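Side-chain contact in Hut operon positive regulatory protein (Bacillus subtilis, PDB 4H4L), which binds cis-acting regulatory sequences on the mRNA when histidine is present, suppressing transcription termination and switching on the hut operon for histidine utilization: residues Met80-Gly85 / Val123-Thr128. The protein carries 1 engineered substitution. Sequence-based numbering, arbitrary orientation.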
loop_
_atom_site.group_PDB
_atom_site.type_symbol
_atom_site.label_atom_id
_atom_site.label_comp_id
_atom_site.label_asym_id
_atom_site.label_seq_id
_atom_site.Cartn_x
_atom_site.Cartn_y
_atom_site.Cartn_z
ATOM N N MET A 80 13.270 -1.050 6.214
ATOM C CA MET A 80 11.869 -0.974 5.722
ATOM C C MET A 80 11.876 -1.453 4.308
ATOM O O MET A 80 11.084 -2.317 3.919
ATOM C CB MET A 80 11.305 0.445 5.639
ATOM C CG MET A 80 11.000 1.125 6.944
ATOM S SD MET A 80 9.321 0.766 7.419
ATOM C CE MET A 80 9.683 -0.656 8.458
ATOM N N GLU A 81 12.794 -0.885 3.541
ATOM C CA GLU A 81 12.884 -1.221 2.156
ATOM C C GLU A 81 13.132 -2.704 1.925
ATOM O O GLU A 81 12.474 -3.302 1.085
ATOM C CB GLU A 81 13.877 -0.315 1.436
ATOM C CG GLU A 81 13.141 0.820 0.781
ATOM C CD GLU A 81 14.045 1.911 0.294
ATOM O OE1 GLU A 81 13.906 3.070 0.788
ATOM O OE2 GLU A 81 14.860 1.607 -0.606
ATOM N N ALA A 82 14.008 -3.312 2.699
ATOM C CA ALA A 82 14.235 -4.758 2.565
ATOM C C ALA A 82 13.030 -5.583 2.960
ATOM O O ALA A 82 12.761 -6.601 2.360
ATOM C CB ALA A 82 15.482 -5.210 3.345
ATOM N N LEU A 83 12.314 -5.160 3.992
ATOM C CA LEU A 83 11.090 -5.879 4.420
ATOM C C LEU A 83 9.964 -5.796 3.356
ATOM O O LEU A 83 9.049 -6.646 3.349
ATOM C CB LEU A 83 10.589 -5.327 5.757
ATOM C CG LEU A 83 11.253 -5.591 7.102
ATOM C CD1 LEU A 83 10.800 -4.559 8.128
ATOM C CD2 LEU A 83 10.856 -6.979 7.563
ATOM N N HIS A 84 10.014 -4.789 2.468
ATOM C CA HIS A 84 9.034 -4.749 1.376
ATOM C C HIS A 84 9.165 -5.967 0.502
ATOM O O HIS A 84 8.166 -6.499 0.050
ATOM C CB HIS A 84 9.104 -3.489 0.537
ATOM C CG HIS A 84 8.183 -2.393 1.000
ATOM N ND1 HIS A 84 8.627 -1.318 1.714
ATOM C CD2 HIS A 84 6.798 -2.214 0.833
ATOM C CE1 HIS A 84 7.579 -0.487 1.992
ATOM N NE2 HIS A 84 6.460 -1.031 1.444
ATOM N N GLY A 85 10.402 -6.425 0.286
ATOM C CA GLY A 85 10.671 -7.637 -0.456
ATOM C C GLY A 85 10.126 -8.837 0.254
ATOM O O GLY A 85 9.464 -9.679 -0.339
ATOM N N VAL A 123 20.746 -3.624 3.397
ATOM C CA VAL A 123 20.206 -4.573 4.336
ATOM C C VAL A 123 19.573 -5.678 3.494
ATOM O O VAL A 123 18.661 -5.414 2.724
ATOM C CB VAL A 123 19.203 -3.877 5.252
ATOM C CG1 VAL A 123 18.708 -4.823 6.312
ATOM C CG2 VAL A 123 19.845 -2.661 5.913
ATOM N N SER A 124 20.104 -6.893 3.568
ATOM C CA SER A 124 19.639 -7.949 2.680
ATOM C C SER A 124 19.041 -9.036 3.531
ATOM O O SER A 124 19.663 -9.460 4.497
ATOM C CB SER A 124 20.790 -8.530 1.835
ATOM O OG SER A 124 21.411 -7.539 1.016
ATOM N N LEU A 125 17.836 -9.482 3.186
ATOM C CA LEU A 125 17.132 -10.442 4.017
ATOM C C LEU A 125 16.947 -11.743 3.256
ATOM O O LEU A 125 16.602 -11.691 2.084
ATOM C CB LEU A 125 15.769 -9.868 4.360
ATOM C CG LEU A 125 15.758 -8.613 5.217
ATOM C CD1 LEU A 125 14.352 -8.040 5.260
ATOM C CD2 LEU A 125 16.214 -8.972 6.619
ATOM N N TYR A 126 17.181 -12.892 3.896
ATOM C CA TYR A 126 16.812 -14.189 3.292
ATOM C C TYR A 126 16.309 -15.227 4.283
ATOM O O TYR A 126 16.790 -15.325 5.387
ATOM C CB TYR A 126 17.932 -14.784 2.412
ATOM C CG TYR A 126 17.609 -16.173 1.894
ATOM C CD1 TYR A 126 18.176 -17.315 2.484
ATOM C CD2 TYR A 126 16.698 -16.353 0.851
ATOM C CE1 TYR A 126 17.857 -18.592 2.038
ATOM C CE2 TYR A 126 16.369 -17.621 0.402
ATOM C CZ TYR A 126 16.949 -18.730 0.993
ATOM O OH TYR A 126 16.614 -19.979 0.531
ATOM N N GLY A 127 15.339 -16.028 3.865
ATOM C CA GLY A 127 14.807 -17.062 4.729
ATOM C C GLY A 127 13.430 -17.491 4.293
ATOM O O GLY A 127 13.068 -17.400 3.142
ATOM N N THR A 128 12.647 -17.989 5.218
ATOM C CA THR A 128 11.305 -18.358 4.853
ATOM C C THR A 128 10.233 -17.489 5.511
ATOM O O THR A 128 10.504 -16.727 6.450
ATOM C CB THR A 128 11.003 -19.791 5.237
ATOM O OG1 THR A 128 10.793 -19.820 6.647
ATOM C CG2 THR A 128 12.143 -20.706 4.823
#
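Ala82 packs against Leu125 and Val123 where helix 70-87 lies on the four-stranded antiparallel sheet of the HutP fold. It is a buried, apolar helix-on-sheet contact. The helix segment and strand 123-126 run in nearly the same direction, with axes 27° apart and 7.9 Å at closest approach. The small methyl of Ala82 points at the strand, consistent with the close spacing of the backbones: Ala82 CA and Val123 CA are 6.2 Å apart. Leu125 also points at the helix. Its CG stands anti to the carbonyl carbon (chi1 -65°), and CD1 reaches the helix backbone. Leu125 CD1 touches Ala82 CB at 3.6 Å. The same Leu125 CD1 lies 3.7 Å from Leu83 N. Leu83 itself starts away from the strand, and its CD2 makes a looser apolar contact with Leu125 CD1. Beyond this, Leu83 packs on Val50 and Ile51 of helix 47-60, and Leu125 on Ile54 of the same helix, so both helices share this face of the sheet. Ser124 points to the other face, where its OG is hydrogen-bonded to Ser13 OG. Val123 adds its CB, 4.4 Å from Ala82 CB. The closest approach is to its backbone: Ala82 CB sits 3.2 Å from Val123 O.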